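PDB 3MCH: molybdopterin biosynthesis enzyme, MoaB from Thermus thermophilus, which takes part in molybdenum cofactor biosynthesis, where it probably binds molybdopterin. Local coordinates for residues 53-58 / 118-123; 122-127 / 147-152. All coordinates share one frame; numbering follows the deposited sequence.

Contact 1: 53-58 / 118-123; sequences VLRLWA and GVRGRT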
ATOM      1  N   VAL B  53     -15.111   7.170 -20.118  1.00 25.27           N
ATOM      2  CA  VAL B  53     -15.533   5.781 -20.252  1.00 24.07           C
ATOM      3  C   VAL B  53     -15.782   5.155 -18.883  1.00 22.41           C
ATOM      4  O   VAL B  53     -16.803   4.509 -18.670  1.00 22.82           O
ATOM      5  CB  VAL B  53     -14.475   4.937 -21.003  1.00 23.88           C
ATOM      6  CG1 VAL B  53     -14.905   3.475 -21.043  1.00 25.09           C
ATOM      7  CG2 VAL B  53     -14.294   5.466 -22.421  1.00 25.70           C
ATOM      8  N   LEU B  54     -14.849   5.341 -17.955  1.00 22.27           N
ATOM      9  CA  LEU B  54     -15.013   4.783 -16.616  1.00 20.37           C
ATOM     10  C   LEU B  54     -16.266   5.346 -15.961  1.00 21.71           C
ATOM     11  O   LEU B  54     -16.988   4.637 -15.260  1.00 22.00           O
ATOM     12  CB  LEU B  54     -13.789   5.099 -15.746  1.00 19.16           C
ATOM     13  CG  LEU B  54     -12.460   4.438 -16.117  1.00 19.27           C
ATOM     14  CD1 LEU B  54     -11.383   4.886 -15.128  1.00 17.38           C
ATOM     15  CD2 LEU B  54     -12.611   2.919 -16.100  1.00 18.58           C
ATOM     16  N   ARG B  55     -16.522   6.628 -16.200  1.00 23.14           N
ATOM     17  CA  ARG B  55     -17.684   7.302 -15.637  1.00 26.37           C
ATOM     18  C   ARG B  55     -18.958   6.698 -16.225  1.00 25.72           C
ATOM     19  O   ARG B  55     -19.907   6.391 -15.504  1.00 26.34           O
ATOM     20  CB  ARG B  55     -17.623   8.796 -15.965  1.00 27.26           C
ATOM     21  CG  ARG B  55     -18.538   9.667 -15.123  1.00 34.49           C
ATOM     22  CD  ARG B  55     -18.611  11.080 -15.690  1.00 36.65           C
ATOM     23  NE  ARG B  55     -17.288  11.669 -15.894  1.00 42.62           N
ATOM     24  CZ  ARG B  55     -16.478  12.067 -14.918  1.00 45.01           C
ATOM     25  NH1 ARG B  55     -15.294  12.589 -15.210  1.00 46.60           N
ATOM     26  NH2 ARG B  55     -16.854  11.958 -13.649  1.00 47.58           N
ATOM     27  N   LEU B  56     -18.960   6.537 -17.543  1.00 27.04           N
ATOM     28  CA  LEU B  56     -20.092   5.969 -18.269  1.00 26.76           C
ATOM     29  C   LEU B  56     -20.399   4.550 -17.801  1.00 25.51           C
ATOM     30  O   LEU B  56     -21.533   4.227 -17.440  1.00 24.68           O
ATOM     31  CB  LEU B  56     -19.779   5.933 -19.767  1.00 28.84           C
ATOM     32  CG  LEU B  56     -20.605   6.772 -20.746  1.00 32.50           C
ATOM     33  CD1 LEU B  56     -20.492   8.245 -20.400  1.00 31.33           C
ATOM     34  CD2 LEU B  56     -20.108   6.514 -22.161  1.00 32.86           C
ATOM     35  N   TRP B  57     -19.373   3.704 -17.815  1.00 24.40           N
ATOM     36  CA  TRP B  57     -19.513   2.307 -17.426  1.00 22.34           C
ATOM     37  C   TRP B  57     -19.996   2.090 -15.997  1.00 21.73           C
ATOM     38  O   TRP B  57     -20.789   1.188 -15.735  1.00 20.83           O
ATOM     39  CB  TRP B  57     -18.183   1.583 -17.638  1.00 21.00           C
ATOM     40  CG  TRP B  57     -17.867   1.331 -19.082  1.00 21.46           C
ATOM     41  CD1 TRP B  57     -18.545   1.813 -20.171  1.00 21.62           C
ATOM     42  CD2 TRP B  57     -16.811   0.516 -19.598  1.00 20.45           C
ATOM     43  NE1 TRP B  57     -17.977   1.343 -21.329  1.00 20.32           N
ATOM     44  CE2 TRP B  57     -16.912   0.543 -21.008  1.00 19.87           C
ATOM     45  CE3 TRP B  57     -15.788  -0.237 -19.008  1.00 18.24           C
ATOM     46  CZ2 TRP B  57     -16.029  -0.157 -21.835  1.00 18.96           C
ATOM     47  CZ3 TRP B  57     -14.910  -0.932 -19.831  1.00 18.00           C
ATOM     48  CH2 TRP B  57     -15.037  -0.888 -21.230  1.00 18.05           C
ATOM     49  N   ALA B  58     -19.524   2.916 -15.074  1.00 20.99           N
ATOM     50  CA  ALA B  58     -19.925   2.777 -13.687  1.00 22.38           C
ATOM     51  C   ALA B  58     -21.259   3.454 -13.414  1.00 23.78           C
ATOM     52  O   ALA B  58     -22.203   2.820 -12.953  1.00 23.36           O
ATOM     53  CB  ALA B  58     -18.852   3.363 -12.772  1.00 21.43           C
ATOM     54  N   GLY B 118     -10.176   0.244  -6.719  1.00 13.27           N
ATOM     55  CA  GLY B 118     -11.110   0.960  -5.880  1.00 12.95           C
ATOM     56  C   GLY B 118     -12.547   0.793  -6.301  1.00 15.15           C
ATOM     57  O   GLY B 118     -12.863   0.042  -7.225  1.00 14.51           O
ATOM     58  N   VAL B 119     -13.424   1.514  -5.616  1.00 15.55           N
ATOM     59  CA  VAL B 119     -14.845   1.449  -5.901  1.00 15.99           C
ATOM     60  C   VAL B 119     -15.411   2.821  -6.232  1.00 17.67           C
ATOM     61  O   VAL B 119     -15.022   3.824  -5.638  1.00 16.43           O
ATOM     62  CB  VAL B 119     -15.621   0.893  -4.679  1.00 15.50           C
ATOM     63  CG1 VAL B 119     -17.130   0.945  -4.926  1.00 16.31           C
ATOM     64  CG2 VAL B 119     -15.167  -0.539  -4.391  1.00 14.62           C
ATOM     65  N   ARG B 120     -16.304   2.852  -7.214  1.00 18.05           N
ATOM     66  CA  ARG B 120     -17.013   4.068  -7.591  1.00 18.48           C
ATOM     67  C   ARG B 120     -18.461   3.595  -7.643  1.00 18.54           C
ATOM     68  O   ARG B 120     -18.802   2.704  -8.431  1.00 18.64           O
ATOM     69  CB  ARG B 120     -16.587   4.603  -8.962  1.00 19.80           C
ATOM     70  CG  ARG B 120     -17.297   5.917  -9.306  1.00 22.72           C
ATOM     71  CD  ARG B 120     -17.065   6.377 -10.739  1.00 23.49           C
ATOM     72  NE  ARG B 120     -17.962   7.476 -11.092  1.00 25.21           N
ATOM     73  CZ  ARG B 120     -17.822   8.735 -10.680  1.00 26.46           C
ATOM     74  NH1 ARG B 120     -16.806   9.078  -9.898  1.00 25.49           N
ATOM     75  NH2 ARG B 120     -18.709   9.655 -11.045  1.00 26.58           N
ATOM     76  N   GLY B 121     -19.308   4.164  -6.792  1.00 18.53           N
ATOM     77  CA  GLY B 121     -20.697   3.742  -6.758  1.00 18.28           C
ATOM     78  C   GLY B 121     -20.760   2.278  -6.358  1.00 18.67           C
ATOM     79  O   GLY B 121     -20.375   1.920  -5.248  1.00 19.15           O
ATOM     80  N   ARG B 122     -21.242   1.428  -7.258  1.00 18.20           N
ATOM     81  CA  ARG B 122     -21.319  -0.001  -6.990  1.00 19.30           C
ATOM     82  C   ARG B 122     -20.504  -0.753  -8.032  1.00 17.00           C
ATOM     83  O   ARG B 122     -20.876  -1.844  -8.460  1.00 17.78           O
ATOM     84  CB  ARG B 122     -22.771  -0.473  -7.011  1.00 23.12           C
ATOM     85  CG  ARG B 122     -23.515  -0.209  -5.704  1.00 28.39           C
ATOM     86  CD  ARG B 122     -25.001  -0.429  -5.880  1.00 35.40           C
ATOM     87  NE  ARG B 122     -25.597   0.638  -6.677  1.00 41.39           N
ATOM     88  CZ  ARG B 122     -26.509   0.447  -7.624  1.00 43.79           C
ATOM     89  NH1 ARG B 122     -26.995   1.483  -8.294  1.00 45.73           N
ATOM     90  NH2 ARG B 122     -26.923  -0.781  -7.911  1.00 45.41           N
ATOM     91  N   THR B 123     -19.388  -0.152  -8.428  1.00 16.96           N
ATOM     92  CA  THR B 123     -18.504  -0.738  -9.429  1.00 15.45           C
ATOM     93  C   THR B 123     -17.073  -0.847  -8.913  1.00 14.91           C
ATOM     94  O   THR B 123     -16.506   0.124  -8.410  1.00 13.64           O
ATOM     95  CB  THR B 123     -18.489   0.112 -10.718  1.00 18.29           C
ATOM     96  OG1 THR B 123     -19.828   0.255 -11.206  1.00 16.68           O
ATOM     97  CG2 THR B 123     -17.627  -0.552 -11.793  1.00 18.27           C
TER
HETATM   98  O   HOH W   1     -21.717   1.943  -9.983  1.00 20.74           O

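Contact 2: 122-127 / 147-152; sequences RTLILN and PHALSL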
ATOM      1  N   ARG B 122     -21.242   1.428  -7.258  1.00 18.20           N
ATOM      2  CA  ARG B 122     -21.319  -0.001  -6.990  1.00 19.30           C
ATOM      3  C   ARG B 122     -20.504  -0.753  -8.032  1.00 17.00           C
ATOM      4  O   ARG B 122     -20.876  -1.844  -8.460  1.00 17.78           O
ATOM      5  CB  ARG B 122     -22.771  -0.473  -7.011  1.00 23.12           C
ATOM      6  CG  ARG B 122     -23.515  -0.209  -5.704  1.00 28.39           C
ATOM      7  CD  ARG B 122     -25.001  -0.429  -5.880  1.00 35.40           C
ATOM      8  NE  ARG B 122     -25.597   0.638  -6.677  1.00 41.39           N
ATOM      9  CZ  ARG B 122     -26.509   0.447  -7.624  1.00 43.79           C
ATOM     10  NH1 ARG B 122     -26.995   1.483  -8.294  1.00 45.73           N
ATOM     11  NH2 ARG B 122     -26.923  -0.781  -7.911  1.00 45.41           N
ATOM     12  N   THR B 123     -19.388  -0.152  -8.428  1.00 16.96           N
ATOM     13  CA  THR B 123     -18.504  -0.738  -9.429  1.00 15.45           C
ATOM     14  C   THR B 123     -17.073  -0.847  -8.913  1.00 14.91           C
ATOM     15  O   THR B 123     -16.506   0.124  -8.410  1.00 13.64           O
ATOM     16  CB  THR B 123     -18.489   0.112 -10.718  1.00 18.29           C
ATOM     17  OG1 THR B 123     -19.828   0.255 -11.206  1.00 16.68           O
ATOM     18  CG2 THR B 123     -17.627  -0.552 -11.793  1.00 18.27           C
ATOM     19  N   LEU B 124     -16.498  -2.041  -9.030  1.00 12.98           N
ATOM     20  CA  LEU B 124     -15.119  -2.264  -8.611  1.00 12.30           C
ATOM     21  C   LEU B 124     -14.252  -2.042  -9.838  1.00 11.77           C
ATOM     22  O   LEU B 124     -14.540  -2.582 -10.905  1.00 12.72           O
ATOM     23  CB  LEU B 124     -14.943  -3.698  -8.098  1.00 13.16           C
ATOM     24  CG  LEU B 124     -13.554  -4.112  -7.612  1.00 13.32           C
ATOM     25  CD1 LEU B 124     -13.139  -3.278  -6.401  1.00 13.26           C
ATOM     26  CD2 LEU B 124     -13.585  -5.595  -7.256  1.00 14.76           C
ATOM     27  N   ILE B 125     -13.195  -1.249  -9.682  1.00 12.42           N
ATOM     28  CA  ILE B 125     -12.299  -0.932 -10.784  1.00 11.89           C
ATOM     29  C   ILE B 125     -10.863  -1.310 -10.449  1.00 12.84           C
ATOM     30  O   ILE B 125     -10.334  -0.912  -9.406  1.00 12.66           O
ATOM     31  CB  ILE B 125     -12.349   0.589 -11.117  1.00 13.56           C
ATOM     32  CG1 ILE B 125     -13.801   1.013 -11.350  1.00 14.74           C
ATOM     33  CG2 ILE B 125     -11.502   0.894 -12.344  1.00 15.71           C
ATOM     34  CD1 ILE B 125     -14.548   1.350 -10.087  1.00 25.29           C
ATOM     35  N   LEU B 126     -10.246  -2.097 -11.329  1.00 11.11           N
ATOM     36  CA  LEU B 126      -8.856  -2.512 -11.152  1.00 12.73           C
ATOM     37  C   LEU B 126      -8.031  -2.111 -12.370  1.00 10.50           C
ATOM     38  O   LEU B 126      -8.473  -2.305 -13.505  1.00 12.45           O
ATOM     39  CB  LEU B 126      -8.753  -4.035 -10.986  1.00 13.51           C
ATOM     40  CG  LEU B 126      -8.994  -4.664  -9.609  1.00 18.42           C
ATOM     41  CD1 LEU B 126     -10.396  -4.380  -9.123  1.00 18.97           C
ATOM     42  CD2 LEU B 126      -8.751  -6.163  -9.717  1.00 19.58           C
ATOM     43  N   ASN B 127      -6.844  -1.555 -12.126  1.00 11.92           N
ATOM     44  CA  ASN B 127      -5.913  -1.163 -13.191  1.00 12.56           C
ATOM     45  C   ASN B 127      -4.896  -2.288 -13.381  1.00 13.10           C
ATOM     46  O   ASN B 127      -3.975  -2.428 -12.570  1.00 12.81           O
ATOM     47  CB  ASN B 127      -5.091   0.076 -12.812  1.00 15.44           C
ATOM     48  CG  ASN B 127      -5.913   1.341 -12.691  1.00 14.95           C
ATOM     49  OD1 ASN B 127      -5.503   2.269 -11.996  1.00 16.32           O
ATOM     50  ND2 ASN B 127      -7.047   1.405 -13.380  1.00 16.04           N
ATOM     51  N   PRO B 147     -14.732 -12.766  -6.791  1.00 14.96           N
ATOM     52  CA  PRO B 147     -16.185 -12.909  -6.646  1.00 15.65           C
ATOM     53  C   PRO B 147     -16.676 -12.383  -5.291  1.00 15.74           C
ATOM     54  O   PRO B 147     -17.680 -11.674  -5.221  1.00 15.28           O
ATOM     55  CB  PRO B 147     -16.402 -14.411  -6.792  1.00 16.29           C
ATOM     56  CG  PRO B 147     -15.300 -14.815  -7.737  1.00 16.46           C
ATOM     57  CD  PRO B 147     -14.115 -14.046  -7.185  1.00 15.35           C
ATOM     58  N   HIS B 148     -15.968 -12.735  -4.218  1.00 16.77           N
ATOM     59  CA  HIS B 148     -16.353 -12.282  -2.882  1.00 16.78           C
ATOM     60  C   HIS B 148     -16.339 -10.756  -2.833  1.00 16.71           C
ATOM     61  O   HIS B 148     -17.255 -10.127  -2.299  1.00 17.26           O
ATOM     62  CB  HIS B 148     -15.391 -12.829  -1.820  1.00 19.08           C
ATOM     63  CG  HIS B 148     -15.800 -12.505  -0.413  1.00 25.67           C
ATOM     64  ND1 HIS B 148     -16.856 -13.127   0.217  1.00 27.99           N
ATOM     65  CD2 HIS B 148     -15.315 -11.601   0.472  1.00 27.28           C
ATOM     66  CE1 HIS B 148     -17.005 -12.623   1.430  1.00 28.13           C
ATOM     67  NE2 HIS B 148     -16.083 -11.694   1.609  1.00 27.11           N
ATOM     68  N   ALA B 149     -15.287 -10.167  -3.389  1.00 14.90           N
ATOM     69  CA  ALA B 149     -15.149  -8.720  -3.423  1.00 13.76           C
ATOM     70  C   ALA B 149     -16.329  -8.072  -4.140  1.00 13.90           C
ATOM     71  O   ALA B 149     -16.922  -7.109  -3.646  1.00 13.59           O
ATOM     72  CB  ALA B 149     -13.850  -8.343  -4.129  1.00 14.83           C
ATOM     73  N   LEU B 150     -16.661  -8.600  -5.312  1.00 13.06           N
ATOM     74  CA  LEU B 150     -17.761  -8.055  -6.101  1.00 13.32           C
ATOM     75  C   LEU B 150     -19.114  -8.201  -5.413  1.00 15.41           C
ATOM     76  O   LEU B 150     -19.957  -7.313  -5.517  1.00 15.79           O
ATOM     77  CB  LEU B 150     -17.790  -8.713  -7.491  1.00 12.44           C
ATOM     78  CG  LEU B 150     -16.681  -8.203  -8.418  1.00 12.07           C
ATOM     79  CD1 LEU B 150     -16.478  -9.160  -9.587  1.00 12.23           C
ATOM     80  CD2 LEU B 150     -17.038  -6.806  -8.912  1.00 12.02           C
ATOM     81  N   SER B 151     -19.328  -9.304  -4.698  1.00 16.56           N
ATOM     82  CA  SER B 151     -20.610  -9.489  -4.022  1.00 18.81           C
ATOM     83  C   SER B 151     -20.822  -8.406  -2.961  1.00 20.17           C
ATOM     84  O   SER B 151     -21.942  -7.938  -2.758  1.00 20.62           O
ATOM     85  CB  SER B 151     -20.710 -10.889  -3.396  1.00 21.77           C
ATOM     86  OG  SER B 151     -19.728 -11.101  -2.397  1.00 26.78           O
ATOM     87  N   LEU B 152     -19.744  -7.989  -2.305  1.00 18.65           N
ATOM     88  CA  LEU B 152     -19.835  -6.953  -1.280  1.00 19.84           C
ATOM     89  C   LEU B 152     -20.054  -5.572  -1.889  1.00 19.47           C
ATOM     90  O   LEU B 152     -20.882  -4.792  -1.417  1.00 20.60           O
ATOM     91  CB  LEU B 152     -18.566  -6.944  -0.427  1.00 20.45           C
ATOM     92  CG  LEU B 152     -18.401  -8.159   0.489  1.00 21.31           C
ATOM     93  CD1 LEU B 152     -17.105  -8.030   1.278  1.00 23.31           C
ATOM     94  CD2 LEU B 152     -19.597  -8.252   1.438  1.00 22.51           C
TER

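Contact 1: 53-58 / 118-123
Arg120 and Thr123, which close the two-residue turn of a beta-hairpin, meet Ala58 near the C-terminal end of helix 47-60, on one face of the mixed sheet of this alpha/beta fold. The hairpin is evidenced by paired backbone bonds; Thr123 N to Arg120 O, 2.9 Å, is the surer of the two. Gly121 takes the positive phi (62°) that glycine tolerates easily.

Ala58 directs its methyl at the hairpin, its CB lying 3.6 Å from Thr123 OG1 and 4.1 Å from Arg120 CD; Ala58 CA comes closer still to the hydroxyl, 3.5 Å from Thr123 OG1. Arg120, CG anti to its N (chi1 -177°) and extended as far as NE, runs past this methyl to Arg55. The two guanidinium planes stand 90° apart with NH2 of Arg55 3.9 Å from NH2 of Arg120, a like-charge approach probably eased by the salt bridge from Arg120 NH2 to Asp59; Arg120 NH1 is held by Leu87 O.

Thr123 OG1 is hydrogen-bonded to Leu63 O and also accepts a hydrogen bond from a water at 2.8 Å. That same water joins helix to turn: it donates to Ala58 O at 3.1 Å and accepts from Arg122 N at 2.8 Å.

Contact 2: 122-127 / 147-152
Leu124 carries the whole of the strand's side of this contact, meeting Ala149 and Leu150 of helix 146-154. Just before it, Thr123 sends its CB away from the helix, whereas Leu124 sends its CB toward the helix. CG of Leu124 is anti to the backbone N (chi1 -180°), beside the carbonyl carbon, and CD2 is the methyl that reaches the helix. Its contacts are purely apolar: Leu124 CB lies 3.8 Å from Leu150 CD2, Leu124 CD2 is 4.0 Å from that same methyl, and Leu124 CD2 is 4.2 Å from Ala149 CB. The two leucine side chains cross at about a right angle, and a single methyl of Leu150 lies against both the root and one tip of Leu124. Leu150 leaves its backbone neither toward nor away from the strand; CG beside the backbone N (chi1 -75°) brings CD2 nearer.

The arrangement is a helix laid on a beta-sheet in an alpha/beta fold, strand 123-128 being hydrogen-bonded to the parallel strand 65-69, whose Leu65 touches both leucines. At the far end of the segment, Asn127 packs on Thr72 of the loop that follows strand 65-69. On the helix, Ala149 also packs on Leu74 of the second subunit. Ser151 OG donates to His148 O over 2.7 Å, tilted 28° from the carbonyl plane, and Leu152 N reaches His148 O from the same face at 3.3 Å.

How the contacts relate
Contacts 1 and 2 share Arg122 and Thr123, and their centres lie 10 Å apart. The side chains of consecutive residues Thr123 and Leu124 face different helices, which puts helices 47-60 and 146-154 on opposite faces of the sheet. Strands 117-120 and 123-128, neighbours in that sheet, tie the contacts together: Gly118 O and Ile125 N are 2.8 Å apart, a probable hydrogen bond, and Val119 CG2 packs 4.0 Å from Leu124 CD1. Contact 2 also borders the second subunit, whereas contact 1 touches no other chain of the assembly. The touching residues of neither contact are known to bind pterin, but Thr72, beside Asn127, belongs to a Gly-Gly-Thr-Gly loop probably near the pterin pocket.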